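Malonyl coenzyme A-acyl carrier protein transacylase (Helicobacter pylori, PDB 2H1Y) probably transfers the malonyl group from malonyl-coenzyme A to holo-acyl carrier protein, giving malonyl-acyl carrier protein and free coenzyme A. Local coordinates at residues 139-144 against 181-186; 144-149 against 201-206; 153-158 against 190-195; 163-168 against 176-181; 264-269 against 291-296. All coordinates share one frame; numbering follows the deposited sequence.

Contact 1 of 5, residues 139-144 against 181-186; sequences NKDASM and VKDDLK
The carboxylate of Asp-141 has the side chain of Lys-182 over one face and the carboxylate of Asp-183 at its edge. The contact joins the start of the first strand of the ferredoxin-like small subdomain to the short helix that follows its third strand. CB of Lys-182 stands above the OD2 end, 3.2 Å from OD2 of Asp-141, while OD2 of Asp-183 lies close to the same plane, 4.1 Å beyond OD2 of Asp-141. Two like charges so near each other would probably be eased by solvent at this exposed corner. Val-181 is the N-cap of the short helix and still pairs with Ala-142 as an antiparallel, non-hydrogen-bonded pair whose side chains diverge. CG of Lys-182 is anti to its backbone N (chi1 177°), and the chain then bends, CD passing CB of Ser-143 at 4.1 Å. Leu-185 faces the strand from the next turn and lays CD1 3.7 Å from O of Ser-143. A single hydrogen bond ties the backbones together: N of Lys-182 meets O of Asp-141 at 2.8 Å, almost straight at 173°.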
# COMPACT_ATOMS: atom_id res chain seq x y z
N ASN A 139 12.98 17.40 -9.96
CA ASN A 139 13.71 18.65 -9.76
C ASN A 139 13.29 19.35 -8.46
O ASN A 139 13.04 20.56 -8.44
CB ASN A 139 13.53 19.62 -10.96
CG ASN A 139 13.61 18.91 -12.33
OD1 ASN A 139 14.67 18.38 -12.72
ND2 ASN A 139 12.49 18.91 -13.06
N LYS A 140 13.17 18.57 -7.38
CA LYS A 140 12.91 19.15 -6.07
C LYS A 140 13.88 18.61 -5.03
O LYS A 140 14.07 19.20 -3.95
CB LYS A 140 11.47 18.89 -5.65
CG LYS A 140 10.48 19.91 -6.20
CD LYS A 140 10.47 21.16 -5.32
CE LYS A 140 9.06 21.53 -4.90
NZ LYS A 140 9.03 22.08 -3.51
N ASP A 141 14.51 17.49 -5.39
CA ASP A 141 15.36 16.69 -4.52
C ASP A 141 14.54 16.13 -3.35
O ASP A 141 14.86 16.33 -2.17
CB ASP A 141 16.59 17.46 -4.03
CG ASP A 141 17.69 16.52 -3.51
OD1 ASP A 141 17.82 15.41 -4.06
OD2 ASP A 141 18.41 16.88 -2.55
N ALA A 142 13.48 15.43 -3.71
CA ALA A 142 12.52 14.97 -2.74
C ALA A 142 12.91 13.59 -2.28
O ALA A 142 13.45 12.79 -3.05
CB ALA A 142 11.13 14.96 -3.36
N SER A 143 12.64 13.31 -1.01
CA SER A 143 12.83 11.98 -0.49
C SER A 143 11.92 11.67 0.69
O SER A 143 11.15 12.52 1.15
CB SER A 143 14.29 11.76 -0.09
OG SER A 143 14.51 10.37 0.02
N MET A 144 12.01 10.43 1.17
CA MET A 144 11.35 10.00 2.39
C MET A 144 12.34 9.34 3.36
O MET A 144 13.33 8.72 2.95
CB MET A 144 10.15 9.11 2.04
CG MET A 144 8.95 9.95 1.61
SD MET A 144 7.61 9.03 0.89
CE MET A 144 6.67 8.51 2.32
N VAL A 181 12.33 17.75 1.34
CA VAL A 181 13.54 18.05 0.59
C VAL A 181 14.65 17.33 1.32
O VAL A 181 14.79 17.44 2.55
CB VAL A 181 13.81 19.58 0.47
CG1 VAL A 181 15.10 19.85 -0.29
CG2 VAL A 181 12.64 20.29 -0.20
N LYS A 182 15.41 16.55 0.55
CA LYS A 182 16.47 15.71 1.07
C LYS A 182 17.30 16.42 2.12
O LYS A 182 17.24 16.07 3.29
CB LYS A 182 17.36 15.22 -0.08
CG LYS A 182 18.53 14.38 0.38
CD LYS A 182 18.11 12.95 0.61
CE LYS A 182 18.67 12.07 -0.48
NZ LYS A 182 19.89 11.43 0.04
N ASP A 183 18.06 17.44 1.71
CA ASP A 183 18.99 18.10 2.63
C ASP A 183 18.29 18.52 3.90
O ASP A 183 18.87 18.42 4.98
CB ASP A 183 19.67 19.30 1.97
CG ASP A 183 20.40 18.95 0.68
OD1 ASP A 183 20.41 19.82 -0.22
OD2 ASP A 183 20.95 17.83 0.54
N ASP A 184 17.05 18.99 3.77
CA ASP A 184 16.27 19.45 4.91
C ASP A 184 15.95 18.31 5.90
O ASP A 184 15.84 18.56 7.09
CB ASP A 184 14.97 20.12 4.44
CG ASP A 184 15.20 21.51 3.89
OD1 ASP A 184 15.38 22.44 4.70
OD2 ASP A 184 15.18 21.69 2.65
N LEU A 185 15.82 17.09 5.39
CA LEU A 185 15.64 15.88 6.21
C LEU A 185 16.99 15.41 6.76
O LEU A 185 17.18 15.20 7.97
CB LEU A 185 15.05 14.75 5.36
CG LEU A 185 13.62 14.82 4.84
CD1 LEU A 185 13.41 13.80 3.74
CD2 LEU A 185 12.63 14.59 5.98
N LYS A 186 17.91 15.25 5.81
CA LYS A 186 19.29 14.84 6.00
C LYS A 186 20.04 15.85 6.86
O LYS A 186 21.26 15.94 6.77
CB LYS A 186 19.92 14.76 4.60
CG LYS A 186 21.11 13.82 4.38
CD LYS A 186 21.57 13.92 2.90
CE LYS A 186 22.96 13.31 2.66
NZ LYS A 186 24.08 14.10 3.28

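Contact 2 of 5, residues 144-149 against 201-206; sequences MMVVLG and VFLEMS
Met-145 and Phe-202 meet where the first and last strands of a ferredoxin-like beta-alpha-beta-beta-alpha-beta subdomain run antiparallel, the last strand forming an edge of the four-stranded sheet. They are a non-hydrogen-bonded pair, and both side chains rise on the face that helix 189-195 covers. CG of Met-145 is anti to its backbone N (chi1 174°) and sits over the centre of the Phe-202 ring, 4.3 Å from the centroid and only 6° off the ring normal, a CH-pi contact. The sulfur follows at a more oblique position and comes nearest the ring at CZ of Phe-202, 3.7 Å from SD of Met-145, which makes this a Met-aromatic contact as well. The opposite face of the ring receives the ammonium group of Lys-182 in a cation-pi interaction.

The next pair, Val-146 with Val-201, is hydrogen-bonded in both directions: N of Val-146 gives to O of Val-201 at 2.6 Å, and N of Val-201 gives to O of Val-146 at 3.0 Å. Their side chains lie on the other face of the sheet, CB of Val-146 4.4 Å from CB of Val-201. Beyond Phe-202 the pairing goes on through N of Leu-203, bonded to O of Met-144 at 2.8 Å with the donor tilted 31° from the carbonyl plane. The Phe-202 ring is thus held between a polarisable thioether chain and a cation, an arrangement in which the pi electrons probably help to stabilise the charge of Lys-182, while the backbone bonds fix the strand that carries the ring.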
# COMPACT_ATOMS: atom_id res chain seq x y z
N MET A 144 12.01 10.43 1.17
CA MET A 144 11.35 10.00 2.39
C MET A 144 12.34 9.34 3.36
O MET A 144 13.33 8.72 2.95
CB MET A 144 10.15 9.11 2.04
CG MET A 144 8.95 9.95 1.61
SD MET A 144 7.61 9.03 0.89
CE MET A 144 6.67 8.51 2.32
N MET A 145 12.09 9.49 4.66
CA MET A 145 13.07 9.09 5.65
C MET A 145 12.43 8.38 6.84
O MET A 145 11.68 8.99 7.61
CB MET A 145 13.86 10.32 6.11
CG MET A 145 14.84 10.09 7.26
SD MET A 145 15.77 11.58 7.72
CE MET A 145 14.55 12.51 8.64
N VAL A 146 12.76 7.11 7.02
CA VAL A 146 12.24 6.34 8.17
C VAL A 146 12.95 6.77 9.46
O VAL A 146 14.17 6.74 9.55
CB VAL A 146 12.36 4.79 7.98
CG1 VAL A 146 11.64 4.07 9.06
CG2 VAL A 146 11.77 4.35 6.68
N VAL A 147 12.17 7.16 10.47
CA VAL A 147 12.70 7.40 11.81
C VAL A 147 12.18 6.31 12.75
O VAL A 147 11.05 5.89 12.64
CB VAL A 147 12.31 8.80 12.36
CG1 VAL A 147 13.13 9.14 13.60
CG2 VAL A 147 12.52 9.89 11.31
N LEU A 148 13.00 5.87 13.69
CA LEU A 148 12.61 4.81 14.62
C LEU A 148 12.81 5.23 16.06
O LEU A 148 13.91 5.60 16.46
CB LEU A 148 13.43 3.56 14.34
CG LEU A 148 12.65 2.25 14.24
CD1 LEU A 148 12.59 1.81 12.76
CD2 LEU A 148 13.35 1.19 15.10
N GLY A 149 11.75 5.16 16.84
CA GLY A 149 11.85 5.39 18.27
C GLY A 149 11.55 6.78 18.81
O GLY A 149 11.63 7.01 20.02
N VAL A 201 16.83 5.79 8.44
CA VAL A 201 17.06 5.27 7.09
C VAL A 201 16.32 6.11 6.05
O VAL A 201 15.13 6.37 6.20
CB VAL A 201 16.55 3.80 6.95
CG1 VAL A 201 16.69 3.28 5.51
CG2 VAL A 201 17.24 2.88 7.94
N PHE A 202 17.03 6.53 5.01
CA PHE A 202 16.40 7.13 3.84
C PHE A 202 15.83 6.08 2.90
O PHE A 202 16.53 5.16 2.50
CB PHE A 202 17.40 7.99 3.07
CG PHE A 202 17.61 9.33 3.66
CD1 PHE A 202 16.84 10.41 3.24
CD2 PHE A 202 18.57 9.53 4.65
CE1 PHE A 202 17.02 11.66 3.78
CE2 PHE A 202 18.76 10.78 5.22
CZ PHE A 202 17.98 11.85 4.78
N LEU A 203 14.57 6.23 2.52
CA LEU A 203 13.98 5.35 1.52
C LEU A 203 14.58 5.66 0.15
O LEU A 203 15.18 6.71 -0.05
CB LEU A 203 12.45 5.45 1.52
CG LEU A 203 11.66 4.34 2.24
CD1 LEU A 203 12.26 3.93 3.58
CD2 LEU A 203 10.20 4.68 2.40
N GLU A 204 14.44 4.73 -0.77
CA GLU A 204 15.11 4.81 -2.06
C GLU A 204 14.13 5.27 -3.12
O GLU A 204 13.38 4.45 -3.69
CB GLU A 204 15.70 3.44 -2.40
CG GLU A 204 16.68 3.42 -3.56
CD GLU A 204 17.67 2.27 -3.44
OE1 GLU A 204 17.81 1.48 -4.41
OE2 GLU A 204 18.29 2.16 -2.36
N MET A 205 14.12 6.57 -3.38
CA MET A 205 13.17 7.22 -4.28
C MET A 205 13.36 8.73 -4.21
O MET A 205 13.68 9.28 -3.14
CB MET A 205 11.72 6.86 -3.90
CG MET A 205 11.40 7.08 -2.41
SD MET A 205 9.91 6.24 -1.85
CE MET A 205 10.49 4.54 -1.66
N SER A 206 13.17 9.40 -5.35
CA SER A 206 13.17 10.86 -5.38
C SER A 206 11.72 11.38 -5.41
O SER A 206 11.37 12.20 -6.27
CB SER A 206 13.94 11.40 -6.60
OG SER A 206 14.79 10.41 -7.16

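Contact 3 of 5, residues 153-158 against 190-195; sequences ESLLSL and PTLKEM
Met-195, Leu-158 and Leu-192 carry the packing between helices 152-160 and 189-195. Met-195 reaches across from near the end of its helix: CG lies beside the backbone N and the chain stays extended to SD, which rests 4.0 Å from CD2 of Leu-158. A bend at the last torsion (chi3 74°) then brings CE down on Ser-154, 3.5 Å from its CB. Leu-158 leaves its helix toward the other one and offers CD2 to two partners, for this methyl also lies 4.1 Å from CD2 of Leu-192. Leu-192 crosses both leucines at about a right angle, and its CD2 approaches CD2 of Leu-155 to 3.6 Å. No hydrogen bond joins the segments; the contact is apolar: leucine methyls, the Met-195 thioether and CB of Ser-154. The short helix axes stay 12.0 Å apart at 154° between their directions, a wide separation bridged by the long leucine and methionine side chains. Below them, Leu-192 continues onto Met-145 and Val-147 of strand 142-148, and Leu-155 onto Cys-167 of strand 165-172. Two nearly antiparallel helices on one face of an antiparallel four-stranded sheet are the hallmark of the ferredoxin-like fold.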
# COMPACT_ATOMS: atom_id res chain seq x y z
N GLU A 153 3.88 12.31 18.34
CA GLU A 153 3.58 13.72 18.66
C GLU A 153 4.81 14.64 18.60
O GLU A 153 4.71 15.79 18.18
CB GLU A 153 2.83 13.89 19.99
CG GLU A 153 2.90 12.73 20.97
CD GLU A 153 2.06 11.49 20.55
OE1 GLU A 153 0.81 11.50 20.70
OE2 GLU A 153 2.66 10.50 20.07
N SER A 154 5.96 14.11 19.00
CA SER A 154 7.21 14.86 18.95
C SER A 154 7.66 15.18 17.53
O SER A 154 8.21 16.25 17.28
CB SER A 154 8.29 14.12 19.70
OG SER A 154 8.09 14.26 21.08
N LEU A 155 7.41 14.27 16.60
CA LEU A 155 7.81 14.50 15.22
C LEU A 155 6.81 15.42 14.54
O LEU A 155 7.18 16.22 13.67
CB LEU A 155 7.93 13.19 14.44
CG LEU A 155 8.94 12.20 15.00
CD1 LEU A 155 8.73 10.82 14.46
CD2 LEU A 155 10.31 12.67 14.67
N LEU A 156 5.55 15.29 14.93
CA LEU A 156 4.53 16.17 14.43
C LEU A 156 4.94 17.61 14.70
O LEU A 156 5.06 18.42 13.77
CB LEU A 156 3.18 15.84 15.05
CG LEU A 156 1.99 16.24 14.16
CD1 LEU A 156 1.72 15.22 13.04
CD2 LEU A 156 0.73 16.46 15.00
N SER A 157 5.22 17.93 15.96
CA SER A 157 5.59 19.31 16.28
C SER A 157 6.96 19.71 15.77
O SER A 157 7.19 20.89 15.49
CB SER A 157 5.42 19.65 17.76
OG SER A 157 5.87 18.59 18.56
N LEU A 158 7.87 18.75 15.63
CA LEU A 158 9.15 19.06 15.00
C LEU A 158 8.97 19.44 13.53
O LEU A 158 9.56 20.41 13.06
CB LEU A 158 10.15 17.92 15.14
CG LEU A 158 11.41 17.99 14.28
CD1 LEU A 158 12.28 19.16 14.66
CD2 LEU A 158 12.20 16.72 14.43
N PRO A 190 20.91 15.42 13.94
CA PRO A 190 21.44 15.59 15.30
C PRO A 190 20.36 15.90 16.32
O PRO A 190 20.54 15.64 17.51
CB PRO A 190 22.39 16.79 15.17
CG PRO A 190 22.43 17.15 13.70
CD PRO A 190 21.21 16.58 13.08
N THR A 191 19.26 16.49 15.85
CA THR A 191 18.11 16.80 16.68
C THR A 191 17.27 15.54 16.91
O THR A 191 16.79 15.29 18.01
CB THR A 191 17.25 17.89 15.99
OG1 THR A 191 18.11 18.83 15.32
CG2 THR A 191 16.37 18.63 17.01
N LEU A 192 17.12 14.73 15.86
CA LEU A 192 16.42 13.45 15.99
C LEU A 192 17.16 12.55 16.95
O LEU A 192 16.56 11.95 17.84
CB LEU A 192 16.29 12.78 14.63
CG LEU A 192 15.24 13.36 13.69
CD1 LEU A 192 15.48 12.88 12.26
CD2 LEU A 192 13.87 13.01 14.15
N LYS A 193 18.48 12.49 16.77
CA LYS A 193 19.35 11.70 17.61
C LYS A 193 19.08 12.03 19.07
O LYS A 193 18.84 11.14 19.89
CB LYS A 193 20.81 12.00 17.27
CG LYS A 193 21.85 11.30 18.17
CD LYS A 193 22.59 10.19 17.43
CE LYS A 193 23.93 10.69 16.90
NZ LYS A 193 24.71 9.61 16.22
N GLU A 194 19.09 13.32 19.37
CA GLU A 194 18.94 13.82 20.72
C GLU A 194 17.54 13.55 21.27
O GLU A 194 17.35 13.51 22.47
CB GLU A 194 19.20 15.32 20.72
CG GLU A 194 19.41 15.93 22.08
CD GLU A 194 19.44 17.44 22.02
OE1 GLU A 194 19.45 18.06 23.09
OE2 GLU A 194 19.44 18.00 20.91
N MET A 195 16.58 13.35 20.37
CA MET A 195 15.20 13.07 20.75
C MET A 195 15.00 11.57 20.99
O MET A 195 13.95 11.14 21.46
CB MET A 195 14.23 13.57 19.67
CG MET A 195 14.17 15.09 19.49
SD MET A 195 13.03 15.60 18.14
CE MET A 195 11.45 15.31 18.91

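Contact 4 of 5, residues 163-168 against 176-181; sequences KNVWCA and VVLAGV
Cys-167 and Leu-178 pack closely on the face of the hairpin that also carries Val-165, CD2 of Leu-178 lying 3.7 Å from SG of Cys-167. The sulfur is anti to its own carbonyl carbon (chi1 -65°), and CG1 of Val-165, on the same face, lies at the longer distance of 4.4 Å from CD1 of Leu-178. Helix 152-160 closes this side through Cys-159, and helix 182-185 adds Leu-185. On the other face the tight spot is small: CB of Ala-168 and CB of Ala-179 meet at 3.9 Å, next to Met-144.

The strands form the beta hairpin 165-172 and 175-179, the two central elements along the chain of the ferredoxin-like subdomain, and their short axes are 142° apart, well twisted from antiparallel. Trp-166 and Ala-179 bond in both directions, with N of Ala-179 2.6 Å from O of Trp-166, and N of Ala-168 continues the pairing to O of Val-177.

Toward the open end of the hairpin the packing slackens. The partly exposed indole of Trp-166 turns its rim to the opposite strand, CE3 lying 3.8 Å from O of Ala-179 near the ring plane, while Cys-211 and Pro-212 touch it from outside the hairpin. Asn-164 and Val-181 lie side by side, pointing the same way, CG2 of Val-181 3.9 Å from CB of Asn-164. The backbone stays tight even here: CA of Gly-180 lies 3.2 Å from O of Asn-164, where a side chain would collide with that oxygen, and the same oxygen accepts the N-H of Val-181.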
# COMPACT_ATOMS: atom_id res chain seq x y z
N LYS A 163 10.76 24.00 8.17
CA LYS A 163 10.50 24.16 6.74
C LYS A 163 10.85 22.90 5.94
O LYS A 163 11.87 22.26 6.19
CB LYS A 163 11.24 25.38 6.17
CG LYS A 163 10.75 26.76 6.71
CD LYS A 163 11.33 27.96 5.88
CE LYS A 163 11.43 29.29 6.68
NZ LYS A 163 10.09 29.89 7.00
N ASN A 164 9.96 22.55 5.01
CA ASN A 164 10.21 21.53 4.00
C ASN A 164 10.22 20.07 4.46
O ASN A 164 10.74 19.20 3.77
CB ASN A 164 11.43 21.91 3.15
CG ASN A 164 11.17 23.13 2.25
OD1 ASN A 164 12.07 23.92 1.98
ND2 ASN A 164 9.92 23.29 1.80
N VAL A 165 9.59 19.79 5.60
CA VAL A 165 9.58 18.47 6.18
C VAL A 165 8.19 18.16 6.74
O VAL A 165 7.59 18.98 7.42
CB VAL A 165 10.64 18.34 7.32
CG1 VAL A 165 10.64 16.95 7.89
CG2 VAL A 165 12.04 18.65 6.83
N TRP A 166 7.68 16.98 6.44
CA TRP A 166 6.36 16.59 6.90
C TRP A 166 6.35 15.14 7.34
O TRP A 166 7.08 14.31 6.79
CB TRP A 166 5.35 16.77 5.77
CG TRP A 166 5.11 18.21 5.36
CD1 TRP A 166 4.17 19.07 5.87
CD2 TRP A 166 5.82 18.95 4.35
NE1 TRP A 166 4.25 20.30 5.25
CE2 TRP A 166 5.26 20.26 4.32
CE3 TRP A 166 6.87 18.64 3.48
CZ2 TRP A 166 5.71 21.24 3.45
CZ3 TRP A 166 7.32 19.62 2.62
CH2 TRP A 166 6.75 20.91 2.62
N CYS A 167 5.50 14.82 8.30
CA CYS A 167 5.15 13.45 8.62
C CYS A 167 4.28 12.80 7.52
O CYS A 167 3.23 13.33 7.13
CB CYS A 167 4.41 13.43 9.95
SG CYS A 167 5.42 13.95 11.35
N ALA A 168 4.70 11.63 7.06
CA ALA A 168 4.07 10.97 5.92
C ALA A 168 3.43 9.62 6.22
O ALA A 168 2.43 9.24 5.61
CB ALA A 168 5.05 10.85 4.78
N VAL A 176 8.00 6.18 12.13
CA VAL A 176 7.41 7.31 11.43
C VAL A 176 8.22 7.67 10.18
O VAL A 176 9.44 7.83 10.24
CB VAL A 176 7.21 8.53 12.39
CG1 VAL A 176 6.74 9.77 11.65
CG2 VAL A 176 6.20 8.17 13.51
N VAL A 177 7.54 7.76 9.06
CA VAL A 177 8.20 8.14 7.82
C VAL A 177 7.97 9.62 7.56
O VAL A 177 6.84 10.09 7.62
CB VAL A 177 7.71 7.28 6.64
CG1 VAL A 177 8.44 7.65 5.36
CG2 VAL A 177 7.93 5.81 6.96
N LEU A 178 9.06 10.35 7.32
CA LEU A 178 8.99 11.78 7.04
C LEU A 178 9.20 12.03 5.56
O LEU A 178 9.86 11.23 4.89
CB LEU A 178 9.99 12.57 7.88
CG LEU A 178 9.98 12.36 9.40
CD1 LEU A 178 11.13 13.12 10.05
CD2 LEU A 178 8.65 12.66 10.09
N ALA A 179 8.62 13.10 5.04
CA ALA A 179 8.78 13.42 3.63
C ALA A 179 9.29 14.83 3.46
O ALA A 179 9.05 15.68 4.31
CB ALA A 179 7.49 13.22 2.88
N GLY A 180 10.00 15.09 2.36
CA GLY A 180 10.47 16.44 2.09
C GLY A 180 11.69 16.58 1.22
O GLY A 180 12.04 15.69 0.43
N VAL A 181 12.33 17.75 1.34
CA VAL A 181 13.54 18.05 0.59
C VAL A 181 14.65 17.33 1.32
O VAL A 181 14.79 17.44 2.55
CB VAL A 181 13.81 19.58 0.47
CG1 VAL A 181 15.10 19.85 -0.29
CG2 VAL A 181 12.64 20.29 -0.20

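Contact 5 of 5, residues 264-269 against 291-296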
# COMPACT_ATOMS: atom_id res chain seq x y z
N VAL A 264 -0.28 8.86 5.97
CA VAL A 264 -0.88 7.54 6.01
C VAL A 264 -0.97 7.19 7.49
O VAL A 264 0.05 7.05 8.17
CB VAL A 264 -0.01 6.52 5.24
CG1 VAL A 264 -0.46 5.06 5.51
CG2 VAL A 264 -0.02 6.84 3.76
N ARG A 265 -2.20 7.08 7.98
CA ARG A 265 -2.42 6.81 9.40
C ARG A 265 -2.63 5.34 9.67
O ARG A 265 -3.67 4.93 10.22
CB ARG A 265 -3.61 7.62 9.92
CG ARG A 265 -3.41 9.11 9.89
CD ARG A 265 -4.11 9.71 11.07
NE ARG A 265 -5.51 9.97 10.77
CZ ARG A 265 -6.50 9.92 11.67
NH1 ARG A 265 -6.24 9.59 12.93
NH2 ARG A 265 -7.74 10.18 11.29
N TYR A 266 -1.65 4.53 9.29
CA TYR A 266 -1.79 3.09 9.33
C TYR A 266 -2.04 2.54 10.75
O TYR A 266 -2.89 1.65 10.94
CB TYR A 266 -0.61 2.38 8.64
CG TYR A 266 -0.81 0.90 8.59
CD1 TYR A 266 -1.62 0.32 7.62
CD2 TYR A 266 -0.25 0.08 9.56
CE1 TYR A 266 -1.83 -1.06 7.61
CE2 TYR A 266 -0.46 -1.31 9.55
CZ TYR A 266 -1.24 -1.86 8.58
OH TYR A 266 -1.45 -3.22 8.58
N GLN A 267 -1.30 3.08 11.72
CA GLN A 267 -1.53 2.83 13.15
C GLN A 267 -2.99 3.03 13.63
O GLN A 267 -3.61 2.10 14.16
CB GLN A 267 -0.61 3.70 13.99
CG GLN A 267 -0.96 3.70 15.45
CD GLN A 267 0.22 4.06 16.31
OE1 GLN A 267 0.78 5.15 16.20
NE2 GLN A 267 0.60 3.15 17.18
N ASP A 268 -3.52 4.24 13.45
CA ASP A 268 -4.90 4.54 13.86
C ASP A 268 -5.89 3.60 13.19
O ASP A 268 -6.85 3.14 13.83
CB ASP A 268 -5.26 6.00 13.59
CG ASP A 268 -4.38 6.96 14.35
OD1 ASP A 268 -4.00 6.61 15.48
OD2 ASP A 268 -4.06 8.06 13.82
N CYS A 269 -5.63 3.29 11.92
CA CYS A 269 -6.50 2.43 11.13
C CYS A 269 -6.60 1.03 11.70
O CYS A 269 -7.70 0.49 11.81
CB CYS A 269 -6.04 2.38 9.68
SG CYS A 269 -6.42 3.87 8.78
N GLY A 291 4.56 -7.35 9.74
CA GLY A 291 5.55 -6.76 10.62
C GLY A 291 4.96 -5.63 11.44
O GLY A 291 5.01 -5.68 12.66
N LEU A 292 4.37 -4.64 10.77
CA LEU A 292 3.80 -3.50 11.47
C LEU A 292 2.74 -3.89 12.50
O LEU A 292 2.62 -3.23 13.53
CB LEU A 292 3.25 -2.47 10.49
CG LEU A 292 4.23 -1.79 9.52
CD1 LEU A 292 3.50 -0.81 8.60
CD2 LEU A 292 5.43 -1.09 10.23
N ASN A 293 1.99 -4.95 12.24
CA ASN A 293 0.97 -5.42 13.19
C ASN A 293 1.54 -6.09 14.43
O ASN A 293 0.88 -6.13 15.46
CB ASN A 293 -0.01 -6.38 12.53
CG ASN A 293 -0.89 -5.70 11.48
OD1 ASN A 293 -0.82 -4.48 11.26
ND2 ASN A 293 -1.69 -6.51 10.81
N LYS A 294 2.74 -6.64 14.34
CA LYS A 294 3.38 -7.22 15.53
C LYS A 294 3.29 -6.20 16.64
O LYS A 294 2.87 -6.54 17.75
CB LYS A 294 4.86 -7.56 15.27
CG LYS A 294 5.12 -8.78 14.39
CD LYS A 294 4.29 -10.00 14.83
CE LYS A 294 4.49 -11.16 13.88
NZ LYS A 294 4.00 -12.42 14.49
N ARG A 295 3.63 -4.95 16.32
CA ARG A 295 3.64 -3.86 17.30
C ARG A 295 2.25 -3.25 17.55
O ARG A 295 2.09 -2.41 18.42
CB ARG A 295 4.60 -2.73 16.87
CG ARG A 295 5.92 -3.13 16.19
CD ARG A 295 7.04 -3.45 17.18
NE ARG A 295 7.18 -4.90 17.29
CZ ARG A 295 6.73 -5.62 18.32
NH1 ARG A 295 6.17 -5.01 19.35
NH2 ARG A 295 6.86 -6.94 18.32
N LEU A 296 1.25 -3.70 16.80
CA LEU A 296 -0.06 -3.04 16.80
C LEU A 296 -1.25 -3.90 17.23
O LEU A 296 -2.31 -3.37 17.55
CB LEU A 296 -0.35 -2.51 15.40
CG LEU A 296 0.43 -1.28 15.00
CD1 LEU A 296 0.32 -1.10 13.49
CD2 LEU A 296 -0.07 -0.05 15.78
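The amide of Asn-293 is gripped at both ends: its OD1 accepts the hydroxyl of Tyr-266, OH to OD1 3.0 Å, and its ND2 is hydrogen-bonded to Thr-301. The phenol ring and the amide are nearly coplanar, 8° apart, although the two side chains cross at about a right angle. OD1 sits at the ring edge, near its plane, also 3.6 Å from CE2 of Tyr-266, and the hydroxyl reaches it at a C=O...donor angle of 124°, tilted somewhat from the carbonyl plane. Having bonds on both polar atoms should fix which way the buried amide is turned. CG of Tyr-266 is anti to its backbone N (chi1 -176°), and the ring it carries spans from the first turn of helix 266-271 to helix 288-294.

Two leucines hold the ring from opposite sides of its plane, each at an oblique position. CD1 of Leu-292 lies 4.0 Å from CD2 of Tyr-266, and CD1 of Leu-296 lies 4.0 Å from CE2 of Tyr-266. The other methyl of Leu-296 serves a second neighbour, CD2 lying 3.9 Å from CG of Gln-267. At the far side of the helix start, the N-cap residue Arg-265 makes a salt bridge to Asp-268, NH1 to OD2 2.8 Å, met from above the carboxylate plane.

Tyr-266 and Asn-293 both touch Leu-18 of strand 15-19, and Tyr-266 also reaches Leu-101 of strand 99-102. Helices packed together against a largely parallel central sheet are typical of the large alpha/beta subdomain of FabD-type acyltransferases.

How the contacts relate
Contacts 1 to 4 all belong to the ferredoxin-like subdomain, built from one continuous run of chain. Contacts 1 and 2 share Met-144 on strand 142-148, their centres 11 Å apart, and contact 4 lies about 9 Å from each, centre to centre, joined to them through backbone bonds of the same sheet. Contact 3 forms the helical layer over that sheet, its centre about 12 Å from that of contact 4. Along the chain, contact 4 falls within the spans of contacts 1, 2 and 3. Contact 5 comes later, in the large subdomain, 17 to 25 Å from the others between centres; N of Val-264 nevertheless bonds O of Ala-168, linking contacts 4 and 5 and the two subdomains.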